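Local coordinates for LysR family transcriptional regulator (Vibrio vulnificus, PDB 5FHK), which probably binds specific DNA sequences as the virulence gene regulator AphB, of which this chain is the regulatory domain, outside the predicted DNA-binding part, at residues R71-V76 and D199-Y204; D78-S83 and W113-S118; F103-H108 and R140-E145. All blocks are in the same frame, centred on the assembly; numbering follows the deposited sequence.

Interaction 1: R71-V76 and D199-Y204; sequences RKIGSV and DYVIAY
Arg-71 and Ile-202 meet where the last turns of the C-terminal helix 192-204 lie against strand 68-82, in one of the two alpha/beta subdomains of the LysR-type regulatory domain, a fold of the type 2 periplasmic binding protein class. The contact is partly buried, and its closest packing lies on the solvent side rather than within. There the arginine leaves the strand with CG anti to the backbone N (chi1 180°), runs out toward the helix, and bends at chi3 (-95°), which turns the guanidinium over the isoleucine. The two side chains cross at about a right angle, and Ile-202 lies over one face of the flat group. Arg-71 NH1 comes within 3.5 Å of Ile-202 CG2, while the CD1 methyl of Ile-202 sits 4.1 Å above the guanidinium plane of Arg-71, displaced toward its rim. The contact is one of van der Waals packing, with no polar partner for the guanidinium among the helix residues 199-204.

Deeper in, the fit between the segments is looser. Ile-73 CG2 and Val-201 CG1 stand 4.4 Å apart, and this is the one place where these two side chains approach. Val-201 is nevertheless buried, because Met-25 of helix 18-32 and Met-182 of strand 178-185 also pack on it; Ile-73 has a further neighbour in Asn-205, just beyond the helix. On the strand, Ile-73 and Gly-74 both face Ile-180, forming a classic beta bulge; at the backbone angles of Gly-74 a side chain would press on the carbonyl O of Ile-73, which accounts for the glycine. On the outer side the aliphatic part of the arginine adds to the contact, Arg-71 CD lying 3.7 Å from Ile-202 CG1.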
ATOM      1  N   ARG A  71     -24.955   1.888  -1.159  1.00 35.07           N
ATOM      2  CA  ARG A  71     -24.954   3.119  -1.929  1.00 33.49           C
ATOM      3  C   ARG A  71     -23.720   3.161  -2.820  1.00 29.87           C
ATOM      4  O   ARG A  71     -22.595   3.006  -2.336  1.00 26.08           O
ATOM      5  CB  ARG A  71     -24.985   4.335  -1.001  1.00 32.74           C
ATOM      6  CG  ARG A  71     -24.979   5.673  -1.713  1.00 33.12           C
ATOM      7  CD  ARG A  71     -25.364   6.811  -0.740  1.00 37.13           C
ATOM      8  NE  ARG A  71     -26.794   7.128  -0.793  1.00 40.16           N
ATOM      9  CZ  ARG A  71     -27.284   8.241  -1.324  1.00 42.86           C
ATOM     10  NH1 ARG A  71     -26.467   9.158  -1.834  1.00 41.28           N
ATOM     11  NH2 ARG A  71     -28.594   8.442  -1.336  1.00 46.85           N
ATOM     12  N   LYS A  72     -23.933   3.387  -4.108  1.00 33.18           N
ATOM     13  CA  LYS A  72     -22.834   3.529  -5.056  1.00 32.74           C
ATOM     14  C   LYS A  72     -22.195   4.899  -4.870  1.00 29.50           C
ATOM     15  O   LYS A  72     -22.868   5.923  -5.025  1.00 28.80           O
ATOM     16  CB  LYS A  72     -23.349   3.357  -6.482  1.00 37.57           C
ATOM     17  CG  LYS A  72     -22.278   3.555  -7.553  1.00 41.02           C
ATOM     18  CD  LYS A  72     -22.861   3.607  -8.971  1.00 45.02           C
ATOM     19  CE  LYS A  72     -21.788   4.029  -9.978  1.00 46.66           C
ATOM     20  NZ  LYS A  72     -22.308   4.441 -11.327  1.00 47.35           N
ATOM     21  N   ILE A  73     -20.916   4.930  -4.505  1.00 26.77           N
ATOM     22  CA  ILE A  73     -20.219   6.198  -4.317  1.00 27.40           C
ATOM     23  C   ILE A  73     -19.127   6.410  -5.354  1.00 23.21           C
ATOM     24  O   ILE A  73     -18.391   7.401  -5.280  1.00 25.14           O
ATOM     25  CB  ILE A  73     -19.655   6.342  -2.891  1.00 31.14           C
ATOM     26  CG1 ILE A  73     -18.595   5.283  -2.598  1.00 30.42           C
ATOM     27  CG2 ILE A  73     -20.775   6.316  -1.855  1.00 36.34           C
ATOM     28  CD1 ILE A  73     -17.818   5.576  -1.322  1.00 28.55           C
ATOM     29  N   GLY A  74     -19.026   5.556  -6.350  1.00 20.47           N
ATOM     30  CA  GLY A  74     -17.956   5.739  -7.314  1.00 23.17           C
ATOM     31  C   GLY A  74     -17.755   4.504  -8.153  1.00 23.54           C
ATOM     32  O   GLY A  74     -18.363   3.454  -7.928  1.00 22.83           O
ATOM     33  N   SER A  75     -16.882   4.652  -9.145  1.00 24.99           N
ATOM     34  CA  SER A  75     -16.585   3.533 -10.010  1.00 28.88           C
ATOM     35  C   SER A  75     -15.181   3.687 -10.569  1.00 26.46           C
ATOM     36  O   SER A  75     -14.621   4.786 -10.647  1.00 26.84           O
ATOM     37  CB  SER A  75     -17.626   3.393 -11.123  1.00 33.38           C
ATOM     38  OG  SER A  75     -17.625   4.530 -11.948  1.00 37.60           O
ATOM     39  N   VAL A  76     -14.608   2.562 -10.918  1.00 26.40           N
ATOM     40  CA  VAL A  76     -13.262   2.500 -11.448  1.00 29.40           C
ATOM     41  C   VAL A  76     -13.294   1.623 -12.687  1.00 31.52           C
ATOM     42  O   VAL A  76     -14.134   0.727 -12.817  1.00 34.54           O
ATOM     43  CB  VAL A  76     -12.277   1.961 -10.381  1.00 31.67           C
ATOM     44  CG1 VAL A  76     -12.402   0.466 -10.220  1.00 34.62           C
ATOM     45  CG2 VAL A  76     -10.877   2.324 -10.731  1.00 33.69           C
ATOM     46  N   ASP A 199     -23.532  10.418   6.889  1.00 22.92           N
ATOM     47  CA  ASP A 199     -24.063  11.626   6.278  1.00 26.65           C
ATOM     48  C   ASP A 199     -22.952  12.460   5.663  1.00 25.41           C
ATOM     49  O   ASP A 199     -23.151  13.079   4.613  1.00 26.34           O
ATOM     50  CB  ASP A 199     -24.833  12.455   7.312  1.00 28.85           C
ATOM     51  CG  ASP A 199     -26.206  11.863   7.638  1.00 33.21           C
ATOM     52  OD1 ASP A 199     -26.735  11.030   6.844  1.00 34.91           O
ATOM     53  OD2 ASP A 199     -26.762  12.245   8.696  1.00 33.97           O
ATOM     54  N   TYR A 200     -21.792  12.532   6.323  1.00 22.56           N
ATOM     55  CA  TYR A 200     -20.661  13.229   5.717  1.00 20.51           C
ATOM     56  C   TYR A 200     -20.353  12.649   4.341  1.00 22.26           C
ATOM     57  O   TYR A 200     -20.210  13.391   3.361  1.00 22.02           O
ATOM     58  CB  TYR A 200     -19.430  13.154   6.620  1.00 18.69           C
ATOM     59  CG  TYR A 200     -18.293  14.024   6.117  1.00 21.60           C
ATOM     60  CD1 TYR A 200     -18.218  15.386   6.447  1.00 21.40           C
ATOM     61  CD2 TYR A 200     -17.316  13.499   5.288  1.00 17.51           C
ATOM     62  CE1 TYR A 200     -17.176  16.181   5.972  1.00 19.37           C
ATOM     63  CE2 TYR A 200     -16.288  14.271   4.834  1.00 18.95           C
ATOM     64  CZ  TYR A 200     -16.218  15.604   5.171  1.00 18.70           C
ATOM     65  OH  TYR A 200     -15.169  16.318   4.673  1.00 18.96           O
ATOM     66  N   VAL A 201     -20.300  11.313   4.249  1.00 19.12           N
ATOM     67  CA  VAL A 201     -19.972  10.632   2.995  1.00 18.94           C
ATOM     68  C   VAL A 201     -20.995  10.979   1.928  1.00 22.30           C
ATOM     69  O   VAL A 201     -20.640  11.371   0.813  1.00 21.01           O
ATOM     70  CB  VAL A 201     -19.880   9.105   3.212  1.00 18.81           C
ATOM     71  CG1 VAL A 201     -19.616   8.369   1.895  1.00 23.61           C
ATOM     72  CG2 VAL A 201     -18.782   8.756   4.195  1.00 18.48           C
ATOM     73  N   ILE A 202     -22.284  10.890   2.266  1.00 22.47           N
ATOM     74  CA  ILE A 202     -23.295  11.206   1.265  1.00 26.65           C
ATOM     75  C   ILE A 202     -23.206  12.673   0.865  1.00 28.93           C
ATOM     76  O   ILE A 202     -23.225  13.010  -0.323  1.00 30.40           O
ATOM     77  CB  ILE A 202     -24.697  10.827   1.763  1.00 27.50           C
ATOM     78  CG1 ILE A 202     -24.800   9.303   1.901  1.00 26.10           C
ATOM     79  CG2 ILE A 202     -25.740  11.326   0.787  1.00 33.05           C
ATOM     80  CD1 ILE A 202     -25.918   8.846   2.866  1.00 26.28           C
ATOM     81  N   ALA A 203     -23.066  13.567   1.847  1.00 28.37           N
ATOM     82  CA  ALA A 203     -22.961  14.982   1.527  1.00 27.64           C
ATOM     83  C   ALA A 203     -21.645  15.318   0.843  1.00 27.74           C
ATOM     84  O   ALA A 203     -21.558  16.348   0.174  1.00 30.96           O
ATOM     85  CB  ALA A 203     -23.145  15.833   2.786  1.00 27.71           C
ATOM     86  N   TYR A 204     -20.626  14.478   0.979  1.00 27.87           N
ATOM     87  CA  TYR A 204     -19.391  14.702   0.229  1.00 30.68           C
ATOM     88  C   TYR A 204     -19.601  14.463  -1.263  1.00 37.51           C
ATOM     89  O   TYR A 204     -19.049  15.186  -2.100  1.00 39.49           O
ATOM     90  CB  TYR A 204     -18.297  13.781   0.765  1.00 27.79           C
ATOM     91  CG  TYR A 204     -16.896  14.176   0.389  1.00 25.95           C
ATOM     92  CD1 TYR A 204     -16.161  15.005   1.226  1.00 23.19           C
ATOM     93  CD2 TYR A 204     -16.287  13.694  -0.780  1.00 28.43           C
ATOM     94  CE1 TYR A 204     -14.861  15.376   0.917  1.00 25.46           C
ATOM     95  CE2 TYR A 204     -14.970  14.073  -1.111  1.00 28.71           C
ATOM     96  CZ  TYR A 204     -14.272  14.911  -0.247  1.00 27.87           C
ATOM     97  OH  TYR A 204     -12.982  15.311  -0.502  1.00 30.20           O
TER

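Interaction 2: D78-S83 and W113-S118; sequences DILVAS and WTLINS
Two sheets of the regulatory domain meet through Leu-80, Trp-113 and Leu-115: strand 68-82 belongs to the large mixed sheet, whereas strand 113-117 is the middle member of a small three-stranded antiparallel sheet. Leu-80 points toward the small sheet and divides its two methyls between two partners. Its CD2 branch lies over one face of the Trp-113 indole in a CH-pi contact, 4.0 Å from the centroid of the six-membered ring and 29° off the ring normal. The nearest ring atom is Trp-113 CZ3, at 3.6 Å from Leu-80 CD2, so the methyl is displaced toward the CE3-CZ3 edge of the six-membered ring.

The other branch goes to Leu-115. With chi2 at 168°, Leu-80 CD1 extends away from its own CA and meets CD1 of the similarly extended Leu-115 tip to tip, at 3.5 Å. Leu-115 in turn packs on Trp-173 of the neighbouring strand, and Leu-151 of strand 149-153 touches both Leu-80 and Trp-113, closing the cluster from the side of the large sheet.

On the indole face opposite Leu-80, Lys-106 approaches in a cation-pi interaction, while Trp-113 NE1 makes a weak hydrogen bond to the carbonyl O of Leu-110. The ring is therefore sandwiched between a methyl and an ammonium group. All three residues of the contact are buried, and across the two segments they meet by carbon atoms alone: apolar and CH-pi packing joins the sheets here, with the polar ties of the indole made elsewhere.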
ATOM      1  N   ASP A  78     -10.399  -0.456 -15.246  1.00 27.15           N
ATOM      2  CA  ASP A  78      -9.013  -0.847 -15.443  1.00 25.29           C
ATOM      3  C   ASP A  78      -8.633  -0.778 -16.918  1.00 24.70           C
ATOM      4  O   ASP A  78      -9.398  -1.199 -17.789  1.00 26.22           O
ATOM      5  CB  ASP A  78      -8.787  -2.251 -14.896  1.00 24.59           C
ATOM      6  CG  ASP A  78      -9.438  -2.456 -13.530  1.00 27.19           C
ATOM      7  OD1 ASP A  78      -9.231  -1.613 -12.627  1.00 26.33           O
ATOM      8  OD2 ASP A  78     -10.198  -3.437 -13.375  1.00 29.67           O
ATOM      9  N   ILE A  79      -7.437  -0.246 -17.186  1.00 25.08           N
ATOM     10  CA  ILE A  79      -6.955   0.006 -18.535  1.00 23.84           C
ATOM     11  C   ILE A  79      -5.511  -0.458 -18.621  1.00 25.49           C
ATOM     12  O   ILE A  79      -4.793  -0.524 -17.621  1.00 27.50           O
ATOM     13  CB  ILE A  79      -7.038   1.493 -18.923  1.00 22.05           C
ATOM     14  CG1 ILE A  79      -6.135   2.308 -18.008  1.00 21.52           C
ATOM     15  CG2 ILE A  79      -8.493   2.022 -18.797  1.00 19.01           C
ATOM     16  CD1 ILE A  79      -6.204   3.775 -18.290  1.00 24.71           C
ATOM     17  N   LEU A  80      -5.081  -0.745 -19.839  1.00 22.71           N
ATOM     18  CA  LEU A  80      -3.728  -1.219 -20.091  1.00 21.77           C
ATOM     19  C   LEU A  80      -2.822  -0.025 -20.331  1.00 22.81           C
ATOM     20  O   LEU A  80      -3.199   0.888 -21.072  1.00 26.60           O
ATOM     21  CB  LEU A  80      -3.720  -2.151 -21.299  1.00 20.79           C
ATOM     22  CG  LEU A  80      -4.541  -3.442 -21.158  1.00 22.30           C
ATOM     23  CD1 LEU A  80      -4.714  -4.146 -22.525  1.00 24.15           C
ATOM     24  CD2 LEU A  80      -3.898  -4.383 -20.148  1.00 22.80           C
ATOM     25  N   VAL A  81      -1.647  -0.015 -19.682  1.00 17.86           N
ATOM     26  CA  VAL A  81      -0.655   1.044 -19.860  1.00 18.55           C
ATOM     27  C   VAL A  81       0.764   0.474 -19.846  1.00 19.00           C
ATOM     28  O   VAL A  81       1.000  -0.669 -19.452  1.00 18.16           O
ATOM     29  CB  VAL A  81      -0.761   2.170 -18.795  1.00 16.63           C
ATOM     30  CG1 VAL A  81      -2.073   2.906 -18.926  1.00 19.29           C
ATOM     31  CG2 VAL A  81      -0.603   1.609 -17.353  1.00 15.54           C
ATOM     32  N   ALA A  82       1.711   1.303 -20.307  1.00 19.92           N
ATOM     33  CA  ALA A  82       3.148   1.042 -20.272  1.00 16.68           C
ATOM     34  C   ALA A  82       3.871   2.386 -20.385  1.00 21.22           C
ATOM     35  O   ALA A  82       3.303   3.374 -20.862  1.00 21.34           O
ATOM     36  CB  ALA A  82       3.579   0.088 -21.399  1.00 17.41           C
ATOM     37  N   SER A  83       5.131   2.426 -19.958  1.00 20.07           N
ATOM     38  CA  SER A  83       5.872   3.687 -20.068  1.00 22.00           C
ATOM     39  C   SER A  83       6.242   3.979 -21.527  1.00 23.16           C
ATOM     40  O   SER A  83       6.225   3.088 -22.371  1.00 26.67           O
ATOM     41  CB  SER A  83       7.125   3.651 -19.197  1.00 23.18           C
ATOM     42  OG  SER A  83       8.182   2.981 -19.856  1.00 25.44           O
ATOM     43  N   TRP A 113      -6.696 -10.941 -16.538  1.00 29.33           N
ATOM     44  CA  TRP A 113      -7.042  -9.785 -17.361  1.00 30.58           C
ATOM     45  C   TRP A 113      -8.189 -10.203 -18.272  1.00 33.00           C
ATOM     46  O   TRP A 113      -7.989 -10.976 -19.211  1.00 33.95           O
ATOM     47  CB  TRP A 113      -5.856  -9.294 -18.192  1.00 26.31           C
ATOM     48  CG  TRP A 113      -4.703  -8.732 -17.449  1.00 25.56           C
ATOM     49  CD1 TRP A 113      -4.532  -8.666 -16.086  1.00 25.97           C
ATOM     50  CD2 TRP A 113      -3.532  -8.153 -18.028  1.00 26.31           C
ATOM     51  NE1 TRP A 113      -3.328  -8.084 -15.794  1.00 26.29           N
ATOM     52  CE2 TRP A 113      -2.701  -7.745 -16.968  1.00 26.10           C
ATOM     53  CE3 TRP A 113      -3.114  -7.921 -19.351  1.00 25.71           C
ATOM     54  CZ2 TRP A 113      -1.470  -7.125 -17.183  1.00 27.07           C
ATOM     55  CZ3 TRP A 113      -1.879  -7.309 -19.564  1.00 26.56           C
ATOM     56  CH2 TRP A 113      -1.068  -6.931 -18.484  1.00 27.12           C
ATOM     57  N   THR A 114      -9.381  -9.687 -17.995  1.00 34.06           N
ATOM     58  CA  THR A 114     -10.570  -9.933 -18.809  1.00 33.83           C
ATOM     59  C   THR A 114     -10.865  -8.664 -19.590  1.00 34.84           C
ATOM     60  O   THR A 114     -11.351  -7.681 -19.027  1.00 37.59           O
ATOM     61  CB  THR A 114     -11.747 -10.327 -17.931  1.00 32.70           C
ATOM     62  OG1 THR A 114     -11.334 -11.389 -17.066  1.00 29.10           O
ATOM     63  CG2 THR A 114     -12.933 -10.764 -18.792  1.00 37.13           C
ATOM     64  N   LEU A 115     -10.580  -8.691 -20.890  1.00 32.23           N
ATOM     65  CA  LEU A 115     -10.565  -7.496 -21.718  1.00 29.92           C
ATOM     66  C   LEU A 115     -11.647  -7.558 -22.781  1.00 32.35           C
ATOM     67  O   LEU A 115     -11.720  -8.531 -23.539  1.00 38.06           O
ATOM     68  CB  LEU A 115      -9.197  -7.330 -22.380  1.00 26.89           C
ATOM     69  CG  LEU A 115      -8.096  -7.141 -21.335  1.00 24.35           C
ATOM     70  CD1 LEU A 115      -6.775  -6.936 -22.025  1.00 24.37           C
ATOM     71  CD2 LEU A 115      -8.404  -5.933 -20.437  1.00 20.24           C
ATOM     72  N   ILE A 116     -12.462  -6.506 -22.845  1.00 28.03           N
ATOM     73  CA  ILE A 116     -13.508  -6.354 -23.846  1.00 31.78           C
ATOM     74  C   ILE A 116     -13.103  -5.221 -24.781  1.00 32.55           C
ATOM     75  O   ILE A 116     -12.390  -4.290 -24.387  1.00 31.38           O
ATOM     76  CB  ILE A 116     -14.890  -6.071 -23.213  1.00 34.76           C
ATOM     77  CG1 ILE A 116     -14.993  -4.600 -22.777  1.00 35.57           C
ATOM     78  CG2 ILE A 116     -15.140  -6.984 -22.021  1.00 35.44           C
ATOM     79  CD1 ILE A 116     -16.420  -4.041 -22.735  1.00 38.15           C
ATOM     80  N   ASN A 117     -13.527  -5.309 -26.034  1.00 33.28           N
ATOM     81  CA  ASN A 117     -13.279  -4.209 -26.961  1.00 34.89           C
ATOM     82  C   ASN A 117     -14.603  -3.552 -27.346  1.00 37.77           C
ATOM     83  O   ASN A 117     -15.676  -3.932 -26.857  1.00 39.29           O
ATOM     84  CB  ASN A 117     -12.487  -4.683 -28.186  1.00 33.70           C
ATOM     85  CG  ASN A 117     -13.294  -5.574 -29.114  1.00 36.29           C
ATOM     86  OD1 ASN A 117     -14.439  -5.936 -28.825  1.00 37.88           O
ATOM     87  ND2 ASN A 117     -12.684  -5.951 -30.238  1.00 36.76           N
ATOM     88  N   SER A 118     -14.506  -2.567 -28.244  1.00 39.90           N
ATOM     89  CA  SER A 118     -15.675  -1.787 -28.650  1.00 43.97           C
ATOM     90  C   SER A 118     -16.755  -2.667 -29.265  1.00 49.25           C
ATOM     91  O   SER A 118     -17.951  -2.437 -29.042  1.00 52.55           O
ATOM     92  CB  SER A 118     -15.256  -0.702 -29.644  1.00 42.68           C
ATOM     93  OG  SER A 118     -14.586  -1.284 -30.754  1.00 42.31           O
TER

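Interaction 3: F103-H108 and R140-E145; sequences FLLKGH and RSACSE
Leu-105 lies on strand 104-107, which is flanked by the two parallel strands of a beta-alpha-beta crossover, and points at the backbone of Ala-142 and Cys-143 in the helix of that crossover. Strands 131-133 and 149-153 run parallel to strand 104-107 on either side of it, and helix 136-144 connects the two, an arrangement characteristic of the Rossmann-like subdomains of this fold.

From CB, which is too far from the helix for contact, the leucine points toward it. CG is roughly anti to the carbonyl carbon (chi1 -40°), and it too stops short of the helix. The chain then forks. CD1, extended from CA by a chi2 of 164°, makes the whole contact: Leu-105 CD1 lies 3.5 Å from Cys-143 N and 3.5 Å from Cys-143 CA, then 3.9 Å from Ala-142 C, so that the methyl is pressed on the peptide link between the two residues. Leu-105 CD1 also reaches Cys-143 CB at 3.9 Å and Ala-142 CB at 4.2 Å. CD2 turns to the flank, farther from the helix. Phe-131 of the adjacent strand packs on both Leu-105 and Ala-142.

Cys-143 SG, anti to its own backbone N (chi1 -171°), stays farther from the leucine; the cysteine side chain also packs on Thr-150 and Leu-166. The same helix also meets the second subunit: Ser-141 OG is hydrogen-bonded to Asn-27 ND2 of the second subunit, and Ala-142 packs on that same asparagine. Between strand and helix the contact is thus a non-directional methyl-to-backbone fit, buried and without charge, whereas Ser-141 of the same helix makes a directional bond to the second subunit.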
ATOM      1  N   PHE A 103       6.102  -8.456 -22.264  1.00 22.68           N
ATOM      2  CA  PHE A 103       6.347  -8.529 -20.830  1.00 22.54           C
ATOM      3  C   PHE A 103       5.140  -7.964 -20.088  1.00 22.48           C
ATOM      4  O   PHE A 103       4.779  -6.800 -20.288  1.00 20.61           O
ATOM      5  CB  PHE A 103       7.600  -7.736 -20.440  1.00 26.69           C
ATOM      6  CG  PHE A 103       8.895  -8.245 -21.044  1.00 29.43           C
ATOM      7  CD1 PHE A 103       9.559  -9.336 -20.497  1.00 31.05           C
ATOM      8  CD2 PHE A 103       9.461  -7.610 -22.143  1.00 28.21           C
ATOM      9  CE1 PHE A 103      10.771  -9.799 -21.062  1.00 28.14           C
ATOM     10  CE2 PHE A 103      10.654  -8.053 -22.695  1.00 27.17           C
ATOM     11  CZ  PHE A 103      11.308  -9.144 -22.149  1.00 27.49           C
ATOM     12  N   LEU A 104       4.544  -8.764 -19.211  1.00 22.02           N
ATOM     13  CA  LEU A 104       3.350  -8.362 -18.478  1.00 22.75           C
ATOM     14  C   LEU A 104       3.669  -8.196 -17.002  1.00 22.45           C
ATOM     15  O   LEU A 104       4.527  -8.891 -16.456  1.00 23.23           O
ATOM     16  CB  LEU A 104       2.217  -9.374 -18.661  1.00 20.68           C
ATOM     17  CG  LEU A 104       1.835  -9.604 -20.123  1.00 28.76           C
ATOM     18  CD1 LEU A 104       0.626 -10.521 -20.234  1.00 27.76           C
ATOM     19  CD2 LEU A 104       1.597  -8.271 -20.810  1.00 26.26           C
ATOM     20  N   LEU A 105       2.997  -7.231 -16.374  1.00 22.57           N
ATOM     21  CA  LEU A 105       3.134  -6.969 -14.950  1.00 24.07           C
ATOM     22  C   LEU A 105       1.750  -7.033 -14.332  1.00 25.08           C
ATOM     23  O   LEU A 105       0.840  -6.314 -14.763  1.00 21.87           O
ATOM     24  CB  LEU A 105       3.785  -5.611 -14.692  1.00 17.84           C
ATOM     25  CG  LEU A 105       4.930  -5.276 -15.646  1.00 24.60           C
ATOM     26  CD1 LEU A 105       5.309  -3.767 -15.626  1.00 17.45           C
ATOM     27  CD2 LEU A 105       6.132  -6.152 -15.330  1.00 24.02           C
ATOM     28  N   LYS A 106       1.581  -7.907 -13.338  1.00 23.34           N
ATOM     29  CA  LYS A 106       0.250  -8.242 -12.848  1.00 23.80           C
ATOM     30  C   LYS A 106       0.183  -8.097 -11.329  1.00 26.50           C
ATOM     31  O   LYS A 106       1.040  -8.622 -10.615  1.00 25.66           O
ATOM     32  CB  LYS A 106      -0.122  -9.665 -13.279  1.00 26.52           C
ATOM     33  CG  LYS A 106      -0.412  -9.801 -14.780  1.00 27.33           C
ATOM     34  CD  LYS A 106      -0.838 -11.193 -15.173  1.00 28.99           C
ATOM     35  CE  LYS A 106      -1.465 -11.194 -16.575  1.00 28.01           C
ATOM     36  NZ  LYS A 106      -1.976 -12.535 -16.961  1.00 28.52           N
ATOM     37  N   GLY A 107      -0.828  -7.386 -10.846  1.00 29.40           N
ATOM     38  CA  GLY A 107      -1.036  -7.230  -9.417  1.00 31.27           C
ATOM     39  C   GLY A 107      -2.451  -7.588  -9.022  1.00 35.48           C
ATOM     40  O   GLY A 107      -3.404  -7.267  -9.737  1.00 37.29           O
ATOM     41  N   HIS A 108      -2.580  -8.260  -7.866  1.00 36.08           N
ATOM     42  CA  HIS A 108      -3.891  -8.611  -7.329  1.00 37.83           C
ATOM     43  C   HIS A 108      -4.716  -7.347  -7.109  1.00 32.06           C
ATOM     44  O   HIS A 108      -4.166  -6.314  -6.707  1.00 31.70           O
ATOM     45  CB  HIS A 108      -3.762  -9.351  -5.992  1.00 47.20           C
ATOM     46  CG  HIS A 108      -3.450 -10.812  -6.112  1.00 56.89           C
ATOM     47  ND1 HIS A 108      -2.243 -11.348  -5.712  1.00 59.46           N
ATOM     48  CD2 HIS A 108      -4.204 -11.857  -6.534  1.00 59.54           C
ATOM     49  CE1 HIS A 108      -2.256 -12.656  -5.904  1.00 60.39           C
ATOM     50  NE2 HIS A 108      -3.434 -12.991  -6.404  1.00 60.38           N
ATOM     51  N   ARG A 140       2.766  -0.774 -10.494  1.00 17.49           N
ATOM     52  CA  ARG A 140       2.869   0.486 -11.203  1.00 20.60           C
ATOM     53  C   ARG A 140       4.313   0.952 -11.254  1.00 23.04           C
ATOM     54  O   ARG A 140       4.790   1.399 -12.299  1.00 24.54           O
ATOM     55  CB  ARG A 140       1.985   1.545 -10.540  1.00 22.69           C
ATOM     56  CG  ARG A 140       2.032   2.875 -11.270  1.00 25.31           C
ATOM     57  CD  ARG A 140       1.853   4.026 -10.326  1.00 32.96           C
ATOM     58  NE  ARG A 140       2.887   4.077  -9.294  1.00 39.00           N
ATOM     59  CZ  ARG A 140       4.147   4.473  -9.481  1.00 38.57           C
ATOM     60  NH1 ARG A 140       4.569   4.851 -10.677  1.00 34.01           N
ATOM     61  NH2 ARG A 140       4.992   4.485  -8.453  1.00 41.37           N
ATOM     62  N   SER A 141       5.028   0.819 -10.140  1.00 24.57           N
ATOM     63  CA  SER A 141       6.412   1.269 -10.096  1.00 27.07           C
ATOM     64  C   SER A 141       7.253   0.568 -11.155  1.00 24.64           C
ATOM     65  O   SER A 141       8.069   1.205 -11.825  1.00 25.55           O
ATOM     66  CB  SER A 141       6.973   1.040  -8.694  1.00 30.97           C
ATOM     67  OG  SER A 141       8.350   0.746  -8.765  1.00 35.17           O
ATOM     68  N   ALA A 142       7.025  -0.740 -11.366  1.00 23.23           N
ATOM     69  CA  ALA A 142       7.808  -1.476 -12.354  1.00 22.79           C
ATOM     70  C   ALA A 142       7.431  -1.074 -13.774  1.00 21.92           C
ATOM     71  O   ALA A 142       8.297  -1.037 -14.663  1.00 21.93           O
ATOM     72  CB  ALA A 142       7.626  -2.986 -12.154  1.00 24.45           C
ATOM     73  N   CYS A 143       6.142  -0.785 -13.994  1.00 18.04           N
ATOM     74  CA  CYS A 143       5.664  -0.260 -15.264  1.00 17.60           C
ATOM     75  C   CYS A 143       6.344   1.066 -15.599  1.00 20.37           C
ATOM     76  O   CYS A 143       6.833   1.260 -16.720  1.00 20.31           O
ATOM     77  CB  CYS A 143       4.149  -0.076 -15.184  1.00 19.60           C
ATOM     78  SG  CYS A 143       3.302   0.328 -16.718  1.00 22.69           S
ATOM     79  N   SER A 144       6.375   1.995 -14.631  1.00 19.46           N
ATOM     80  CA  SER A 144       7.043   3.280 -14.838  1.00 22.39           C
ATOM     81  C   SER A 144       8.508   3.102 -15.215  1.00 24.12           C
ATOM     82  O   SER A 144       9.057   3.893 -15.996  1.00 27.01           O
ATOM     83  CB  SER A 144       6.934   4.130 -13.575  1.00 25.06           C
ATOM     84  OG  SER A 144       5.681   4.774 -13.502  1.00 27.18           O
ATOM     85  N   GLU A 145       9.148   2.060 -14.705  1.00 20.60           N
ATOM     86  CA  GLU A 145      10.527   1.784 -15.055  1.00 25.26           C
ATOM     87  C   GLU A 145      10.661   1.056 -16.388  1.00 24.70           C
ATOM     88  O   GLU A 145      11.769   0.664 -16.759  1.00 26.68           O
ATOM     89  CB  GLU A 145      11.201   0.999 -13.925  1.00 34.28           C
ATOM     90  CG  GLU A 145      11.778   1.913 -12.831  1.00 43.35           C
ATOM     91  CD  GLU A 145      13.311   1.894 -12.770  1.00 50.54           C
ATOM     92  OE1 GLU A 145      13.871   2.234 -11.703  1.00 53.27           O
ATOM     93  OE2 GLU A 145      13.955   1.537 -13.784  1.00 52.91           O
TER

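Overall arrangement
Along the chain the segments come in the order 71-76, 78-83, 103-108, 113-118, 140-145, 199-204, so interactions 2 and 3 interleave and both lie within the loop closed by interaction 1. Strand 68-82 serves interactions 1 and 2, whose centres are about 26 Å apart on opposite sides of the chain's centre; strand 104-107 belongs to the same mixed sheet. Interactions 2 and 3, their centres about 13 Å apart, touch where Ala-82 CA meets Cys-143 SG at 3.6 Å. Interaction 1, its centre about 30 Å from that of interaction 3, lies in the other subdomain. The long strand thus passes between the two halves, consistent with the two-subdomain binding-protein fold, in which crossing strands form the hinge.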